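Local atomic coordinates of mevalonate kinase (Staphylococcus aureus, PDB entry 2X7I), a protein that probably catalyses the ATP-dependent phosphorylation of mevalonate to 5-phosphomevalonate, an early step in isoprenoid synthesis by the mevalonate pathway. Residues V41-L46 and L87-Q92; S103-A108 and W134-A139. One frame throughout, in Å; residues are numbered along the deposited sequence.

Contact 1: V41-L46 and L87-Q92; sequences VLIEAL and LAVTIQ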
ATOM      1  N   VAL A  41      -8.153   1.961  13.571  1.00 53.13           N
ATOM      2  CA  VAL A  41      -7.988   1.343  14.885  1.00 52.21           C
ATOM      3  C   VAL A  41      -8.745   2.143  15.949  1.00 53.67           C
ATOM      4  O   VAL A  41      -8.649   3.369  16.003  1.00 54.35           O
ATOM      5  CB  VAL A  41      -6.485   1.211  15.281  1.00 51.02           C
ATOM      6  CG1 VAL A  41      -6.341   0.719  16.732  1.00 50.15           C
ATOM      7  CG2 VAL A  41      -5.754   0.283  14.302  1.00 48.01           C
ATOM      8  N   LEU A  42      -9.501   1.435  16.782  1.00 54.15           N
ATOM      9  CA  LEU A  42     -10.190   2.024  17.927  1.00 55.86           C
ATOM     10  C   LEU A  42      -9.740   1.310  19.204  1.00 55.70           C
ATOM     11  O   LEU A  42      -9.732   0.085  19.260  1.00 54.55           O
ATOM     12  CB  LEU A  42     -11.707   1.904  17.757  1.00 56.96           C
ATOM     13  CG  LEU A  42     -12.572   2.356  18.938  1.00 59.82           C
ATOM     14  CD1 LEU A  42     -12.411   3.852  19.224  1.00 61.28           C
ATOM     15  CD2 LEU A  42     -14.043   2.009  18.690  1.00 61.31           C
ATOM     16  N   ILE A  43      -9.371   2.091  20.218  1.00 56.87           N
ATOM     17  CA  ILE A  43      -8.980   1.573  21.527  1.00 57.39           C
ATOM     18  C   ILE A  43      -9.930   2.156  22.560  1.00 60.26           C
ATOM     19  O   ILE A  43      -9.967   3.372  22.733  1.00 61.41           O
ATOM     20  CB  ILE A  43      -7.529   1.976  21.898  1.00 56.62           C
ATOM     21  CG1 ILE A  43      -6.573   1.689  20.731  1.00 54.37           C
ATOM     22  CG2 ILE A  43      -7.093   1.263  23.180  1.00 56.08           C
ATOM     23  CD1 ILE A  43      -5.096   1.884  21.052  1.00 53.33           C
ATOM     24  N   GLU A  44     -10.689   1.292  23.233  1.00 61.88           N
ATOM     25  CA  GLU A  44     -11.688   1.711  24.220  1.00 65.09           C
ATOM     26  C   GLU A  44     -11.435   1.136  25.607  1.00 65.74           C
ATOM     27  O   GLU A  44     -11.447  -0.082  25.780  1.00 64.64           O
ATOM     28  CB  GLU A  44     -13.077   1.232  23.800  1.00 66.31           C
ATOM     29  CG  GLU A  44     -13.607   1.826  22.512  1.00 68.23           C
ATOM     30  CD  GLU A  44     -14.942   1.214  22.115  1.00 71.03           C
ATOM     31  OE1 GLU A  44     -14.930   0.081  21.558  1.00 71.77           O
ATOM     32  OE2 GLU A  44     -15.986   1.859  22.363  1.00 71.45           O
ATOM     33  N   ALA A  45     -11.247   2.007  26.593  1.00 67.84           N
ATOM     34  CA  ALA A  45     -11.285   1.594  27.992  1.00 69.79           C
ATOM     35  C   ALA A  45     -12.714   1.193  28.342  1.00 71.88           C
ATOM     36  O   ALA A  45     -13.664   1.866  27.952  1.00 73.00           O
ATOM     37  CB  ALA A  45     -10.815   2.712  28.902  1.00 71.27           C
ATOM     38  N   LEU A  46     -12.852   0.074  29.044  1.00 73.12           N
ATOM     39  CA  LEU A  46     -14.153  -0.424  29.521  1.00 75.51           C
ATOM     40  C   LEU A  46     -14.212  -0.265  31.045  1.00 78.19           C
ATOM     41  O   LEU A  46     -13.306   0.322  31.642  1.00 78.70           O
ATOM     42  CB  LEU A  46     -14.344  -1.887  29.092  1.00 74.14           C
ATOM     43  CG  LEU A  46     -14.873  -2.159  27.671  1.00 73.13           C
ATOM     44  CD1 LEU A  46     -14.637  -0.991  26.726  1.00 72.64           C
ATOM     45  CD2 LEU A  46     -14.216  -3.429  27.127  1.00 70.93           C
ATOM     46  N   LEU A  87      -9.583  -3.305  28.120  1.00 59.71           N
ATOM     47  CA  LEU A  87      -9.512  -2.608  26.834  1.00 58.16           C
ATOM     48  C   LEU A  87     -10.175  -3.425  25.733  1.00 56.42           C
ATOM     49  O   LEU A  87      -9.977  -4.633  25.647  1.00 55.15           O
ATOM     50  CB  LEU A  87      -8.052  -2.401  26.406  1.00 57.13           C
ATOM     51  CG  LEU A  87      -7.253  -1.161  26.797  1.00 58.35           C
ATOM     52  CD1 LEU A  87      -5.957  -1.138  25.987  1.00 55.38           C
ATOM     53  CD2 LEU A  87      -8.042   0.133  26.590  1.00 59.42           C
ATOM     54  N   ALA A  88     -10.939  -2.748  24.882  1.00 56.15           N
ATOM     55  CA  ALA A  88     -11.478  -3.339  23.666  1.00 55.28           C
ATOM     56  C   ALA A  88     -10.786  -2.661  22.498  1.00 54.04           C
ATOM     57  O   ALA A  88     -10.898  -1.458  22.333  1.00 54.46           O
ATOM     58  CB  ALA A  88     -12.989  -3.152  23.580  1.00 56.50           C
ATOM     59  N   VAL A  89     -10.042  -3.444  21.722  1.00 52.87           N
ATOM     60  CA  VAL A  89      -9.317  -2.948  20.559  1.00 52.04           C
ATOM     61  C   VAL A  89      -9.967  -3.501  19.297  1.00 52.36           C
ATOM     62  O   VAL A  89     -10.209  -4.704  19.187  1.00 51.83           O
ATOM     63  CB  VAL A  89      -7.843  -3.353  20.598  1.00 50.49           C
ATOM     64  CG1 VAL A  89      -7.120  -2.835  19.361  1.00 49.88           C
ATOM     65  CG2 VAL A  89      -7.184  -2.821  21.867  1.00 49.87           C
ATOM     66  N   THR A  90     -10.256  -2.603  18.361  1.00 53.50           N
ATOM     67  CA  THR A  90     -10.911  -2.941  17.100  1.00 54.11           C
ATOM     68  C   THR A  90     -10.044  -2.416  15.952  1.00 53.51           C
ATOM     69  O   THR A  90      -9.588  -1.274  15.981  1.00 53.53           O
ATOM     70  CB  THR A  90     -12.330  -2.336  17.022  1.00 55.68           C
ATOM     71  OG1 THR A  90     -13.121  -2.793  18.134  1.00 57.10           O
ATOM     72  CG2 THR A  90     -13.024  -2.747  15.730  1.00 56.68           C
ATOM     73  N   ILE A  91      -9.779  -3.281  14.978  1.00 53.04           N
ATOM     74  CA  ILE A  91      -9.000  -2.946  13.790  1.00 52.48           C
ATOM     75  C   ILE A  91      -9.888  -3.284  12.606  1.00 53.03           C
ATOM     76  O   ILE A  91     -10.420  -4.385  12.538  1.00 53.20           O
ATOM     77  CB  ILE A  91      -7.687  -3.787  13.690  1.00 51.41           C
ATOM     78  CG1 ILE A  91      -6.854  -3.656  14.959  1.00 52.11           C
ATOM     79  CG2 ILE A  91      -6.825  -3.342  12.499  1.00 50.30           C
ATOM     80  CD1 ILE A  91      -6.428  -4.994  15.544  1.00 53.49           C
ATOM     81  N   GLN A  92     -10.084  -2.331  11.701  1.00 53.55           N
ATOM     82  CA  GLN A  92     -10.821  -2.584  10.466  1.00 54.53           C
ATOM     83  C   GLN A  92      -9.870  -2.387   9.298  1.00 53.69           C
ATOM     84  O   GLN A  92      -9.171  -1.391   9.252  1.00 53.33           O
ATOM     85  CB  GLN A  92     -12.001  -1.618  10.310  1.00 56.08           C
ATOM     86  CG  GLN A  92     -13.015  -1.618  11.442  1.00 57.83           C
ATOM     87  CD  GLN A  92     -14.033  -0.502  11.292  1.00 59.80           C
ATOM     88  OE1 GLN A  92     -14.941  -0.583  10.467  1.00 62.12           O
ATOM     89  NE2 GLN A  92     -13.875   0.553  12.077  1.00 59.98           N
TER
HETATM   90  O   HOH W   1     -12.501  -1.064  20.222  1.00 38.43           O

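Contact 2: S103-A108 and W134-A139; sequences SSAAVA and WAEQIA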
ATOM      1  N   SER A 103       0.259  -2.790   4.103  1.00 45.87           N
ATOM      2  CA  SER A 103      -0.617  -3.238   5.162  1.00 46.42           C
ATOM      3  C   SER A 103       0.025  -3.179   6.552  1.00 46.20           C
ATOM      4  O   SER A 103      -0.565  -2.664   7.499  1.00 46.00           O
ATOM      5  CB  SER A 103      -1.053  -4.664   4.861  1.00 48.31           C
ATOM      6  OG  SER A 103      -2.230  -4.967   5.540  1.00 50.00           O
ATOM      7  N   SER A 104       1.231  -3.726   6.683  1.00 46.78           N
ATOM      8  CA  SER A 104       1.938  -3.680   7.957  1.00 46.77           C
ATOM      9  C   SER A 104       2.170  -2.239   8.436  1.00 45.00           C
ATOM     10  O   SER A 104       1.976  -1.929   9.604  1.00 44.91           O
ATOM     11  CB  SER A 104       3.269  -4.410   7.852  1.00 48.13           C
ATOM     12  OG  SER A 104       3.978  -4.305   9.077  1.00 49.94           O
ATOM     13  N   ALA A 105       2.586  -1.369   7.531  1.00 43.80           N
ATOM     14  CA  ALA A 105       2.832   0.024   7.881  1.00 42.87           C
ATOM     15  C   ALA A 105       1.529   0.767   8.206  1.00 42.31           C
ATOM     16  O   ALA A 105       1.497   1.576   9.129  1.00 42.37           O
ATOM     17  CB  ALA A 105       3.594   0.718   6.772  1.00 42.36           C
ATOM     18  N   ALA A 106       0.465   0.486   7.457  1.00 42.11           N
ATOM     19  CA  ALA A 106      -0.836   1.095   7.704  1.00 42.28           C
ATOM     20  C   ALA A 106      -1.361   0.781   9.119  1.00 42.90           C
ATOM     21  O   ALA A 106      -1.736   1.696   9.863  1.00 42.99           O
ATOM     22  CB  ALA A 106      -1.841   0.648   6.659  1.00 42.47           C
ATOM     23  N   VAL A 107      -1.392  -0.505   9.472  1.00 43.39           N
ATOM     24  CA  VAL A 107      -1.789  -0.935  10.807  1.00 44.34           C
ATOM     25  C   VAL A 107      -0.954  -0.208  11.867  1.00 44.24           C
ATOM     26  O   VAL A 107      -1.497   0.297  12.862  1.00 44.70           O
ATOM     27  CB  VAL A 107      -1.667  -2.488  10.968  1.00 46.18           C
ATOM     28  CG1 VAL A 107      -1.796  -2.915  12.419  1.00 47.50           C
ATOM     29  CG2 VAL A 107      -2.743  -3.198  10.137  1.00 47.63           C
ATOM     30  N   ALA A 108       0.352  -0.118  11.635  1.00 43.91           N
ATOM     31  CA  ALA A 108       1.252   0.487  12.611  1.00 44.43           C
ATOM     32  C   ALA A 108       1.002   1.984  12.777  1.00 43.94           C
ATOM     33  O   ALA A 108       1.000   2.482  13.891  1.00 44.73           O
ATOM     34  CB  ALA A 108       2.697   0.223  12.251  1.00 44.53           C
ATOM     35  N   TRP A 134       9.081   1.236  14.596  1.00 48.09           N
ATOM     36  CA  TRP A 134       9.312   0.297  15.697  1.00 49.48           C
ATOM     37  C   TRP A 134       8.194  -0.742  15.832  1.00 48.56           C
ATOM     38  O   TRP A 134       8.461  -1.922  16.102  1.00 48.94           O
ATOM     39  CB  TRP A 134       9.514   1.026  17.039  1.00 51.04           C
ATOM     40  CG  TRP A 134      10.624   2.081  17.044  1.00 55.25           C
ATOM     41  CD1 TRP A 134      11.547   2.336  16.051  1.00 56.69           C
ATOM     42  CD2 TRP A 134      10.917   3.009  18.102  1.00 58.07           C
ATOM     43  NE1 TRP A 134      12.368   3.375  16.424  1.00 57.73           N
ATOM     44  CE2 TRP A 134      12.008   3.799  17.679  1.00 59.00           C
ATOM     45  CE3 TRP A 134      10.351   3.258  19.359  1.00 60.48           C
ATOM     46  CZ2 TRP A 134      12.551   4.815  18.475  1.00 61.08           C
ATOM     47  CZ3 TRP A 134      10.894   4.265  20.151  1.00 62.45           C
ATOM     48  CH2 TRP A 134      11.983   5.033  19.700  1.00 62.27           C
ATOM     49  N   ALA A 135       6.950  -0.312  15.627  1.00 47.74           N
ATOM     50  CA  ALA A 135       5.788  -1.216  15.733  1.00 47.48           C
ATOM     51  C   ALA A 135       5.774  -2.258  14.609  1.00 46.53           C
ATOM     52  O   ALA A 135       5.471  -3.426  14.843  1.00 46.35           O
ATOM     53  CB  ALA A 135       4.476  -0.427  15.757  1.00 46.89           C
ATOM     54  N   GLU A 136       6.107  -1.823  13.402  1.00 46.05           N
ATOM     55  CA  GLU A 136       6.284  -2.726  12.264  1.00 46.39           C
ATOM     56  C   GLU A 136       7.329  -3.811  12.552  1.00 47.31           C
ATOM     57  O   GLU A 136       7.085  -4.989  12.311  1.00 47.16           O
ATOM     58  CB  GLU A 136       6.696  -1.939  11.032  1.00 46.02           C
ATOM     59  CG  GLU A 136       5.612  -1.007  10.518  1.00 46.55           C
ATOM     60  CD  GLU A 136       6.174   0.122   9.690  1.00 47.28           C
ATOM     61  OE1 GLU A 136       7.206  -0.084   9.027  1.00 48.67           O
ATOM     62  OE2 GLU A 136       5.580   1.216   9.698  1.00 48.66           O
ATOM     63  N   GLN A 137       8.467  -3.412  13.107  1.00 48.19           N
ATOM     64  CA  GLN A 137       9.515  -4.368  13.507  1.00 50.01           C
ATOM     65  C   GLN A 137       9.002  -5.426  14.487  1.00 51.01           C
ATOM     66  O   GLN A 137       9.215  -6.618  14.289  1.00 51.65           O
ATOM     67  CB  GLN A 137      10.719  -3.614  14.098  1.00 50.75           C
ATOM     68  CG  GLN A 137      11.739  -4.469  14.833  1.00 53.11           C
ATOM     69  CD  GLN A 137      12.535  -5.362  13.913  1.00 55.64           C
ATOM     70  OE1 GLN A 137      12.937  -4.951  12.816  1.00 58.04           O
ATOM     71  NE2 GLN A 137      12.785  -6.593  14.356  1.00 56.88           N
ATOM     72  N   ILE A 138       8.322  -4.972  15.534  1.00 51.68           N
ATOM     73  CA  ILE A 138       7.768  -5.841  16.569  1.00 52.79           C
ATOM     74  C   ILE A 138       6.644  -6.743  16.055  1.00 53.07           C
ATOM     75  O   ILE A 138       6.627  -7.948  16.333  1.00 54.47           O
ATOM     76  CB  ILE A 138       7.209  -4.986  17.723  1.00 53.54           C
ATOM     77  CG1 ILE A 138       8.364  -4.376  18.520  1.00 55.03           C
ATOM     78  CG2 ILE A 138       6.295  -5.795  18.637  1.00 53.08           C
ATOM     79  CD1 ILE A 138       7.896  -3.306  19.478  1.00 57.28           C
ATOM     80  N   ALA A 139       5.707  -6.156  15.319  1.00 52.12           N
ATOM     81  CA  ALA A 139       4.518  -6.871  14.854  1.00 52.43           C
ATOM     82  C   ALA A 139       4.795  -7.743  13.628  1.00 52.60           C
ATOM     83  O   ALA A 139       4.208  -8.808  13.489  1.00 53.08           O
ATOM     84  CB  ALA A 139       3.374  -5.877  14.553  1.00 51.08           C
TER

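Contact 1: V41-L46 and L87-Q92
Ile43 and Leu87 meet because Ile43 holds CG1 beside its backbone N (chi1 -48°), which leaves CG2 anti to that N and directed at the leucine; Ile43 CG2 lies 3.7 Å from Leu87 CD2, and the two side chains cross obliquely. On the same face Val41 and Ile91 run side by side, with Val41 CG2 at 4.1 Å from Ile91 CG1. Helix 103-119 covers this layer, setting Ala110 and Ala114 on Val41 and Phe118 on both Ile43 and Leu87. On the other face Thr90 OG1 stands beside its own backbone N (chi1 -57°), where it binds a water at 2.8 Å. The water also lies 2.7 Å from Ala88 O and 3.0 Å from Glu44 OE1, placed to donate to either, but with more acceptors nearby than protons. Ala88 O accepts from Glu44 N and may take a second bond from the water. Beyond the strand end, Leu46 CD2 reaches Ala88 CB at 3.8 Å. The backbone evidence is regular: Leu42 N donates to Thr90 O at 2.8 Å, and Ala88 N donates to Glu44 O at 2.9 Å. Each bond has its reciprocal partner, and the segments' N-to-C directions differ by 168°. An antiparallel ladder with one apolar, helix-covered face and one partly exposed, hydrated face fits the sheet of the N-terminal domain of GHMP kinases, which has the ribosomal protein S5 domain 2-like fold.

Contact 2: S103-A108 and W134-A139
The flat carboxylate of Glu136 has Ala105 over one of its faces: Ala105 CA is 3.5 Å and Ala105 CB 3.6 Å from Glu136 OE2, and both carbons also lie within 4 Å of Glu136 CD. Ala108 approaches from the rim instead, its CB 3.6 Å from Glu136 CG and 4.0 Å from Glu136 OE2. The oxygens find their polar partners outside the two segments, OE2 at Thr148 OG1 and OE1 at Ser144 N, so this buried group is anchored at both oxygens while the alanines only pack on it. Ser103 and Ser104, the first residues of helix 103-119, end the Gly-Leu-Gly-Ser-Ser motif, which in GHMP kinases is part of the phosphate-binding loop. Consistent with that role, the backbone N atoms of Ser103 and Ser104 hydrogen-bond a citrate, probably taken from the crystallisation liquor. Ser104 OG, anti to its backbone N (chi1 177°), sits against the aliphatic part of Glu136, 4.0 Å from Glu136 CG. The residues facing each other here are mostly small, consistent with an axis separation of 8.9 Å between the helical segments, which cross at a signed angle of 119°; the one apolar side-chain pair between them is Ala108 CB against Ala135 CB at 4.0 Å. Ala135 also touches Leu73 of helix 70-80, while Ala105 also meets Asp147, Thr148 and Ile151 of helix 145-153.

Contact 1 closes before contact 2 opens along the chain, and the centres of the two are about 17 Å apart. They do not touch, although their nearest atoms come to about 4 Å. The physical tie is helix 103-119, which follows strand 87-93 in sequence: its later residues cover the apolar face of contact 1, whereas its first turns form one half of contact 2. Ala106 and Val107 also lean on Ile39, from the same strand as residues 41-46. The bound citrate belongs with contact 2, about 4 Å from the side chain of Ser104, in what is probably the phosphate-binding region; contact 1 belongs to the sheet beneath the helix.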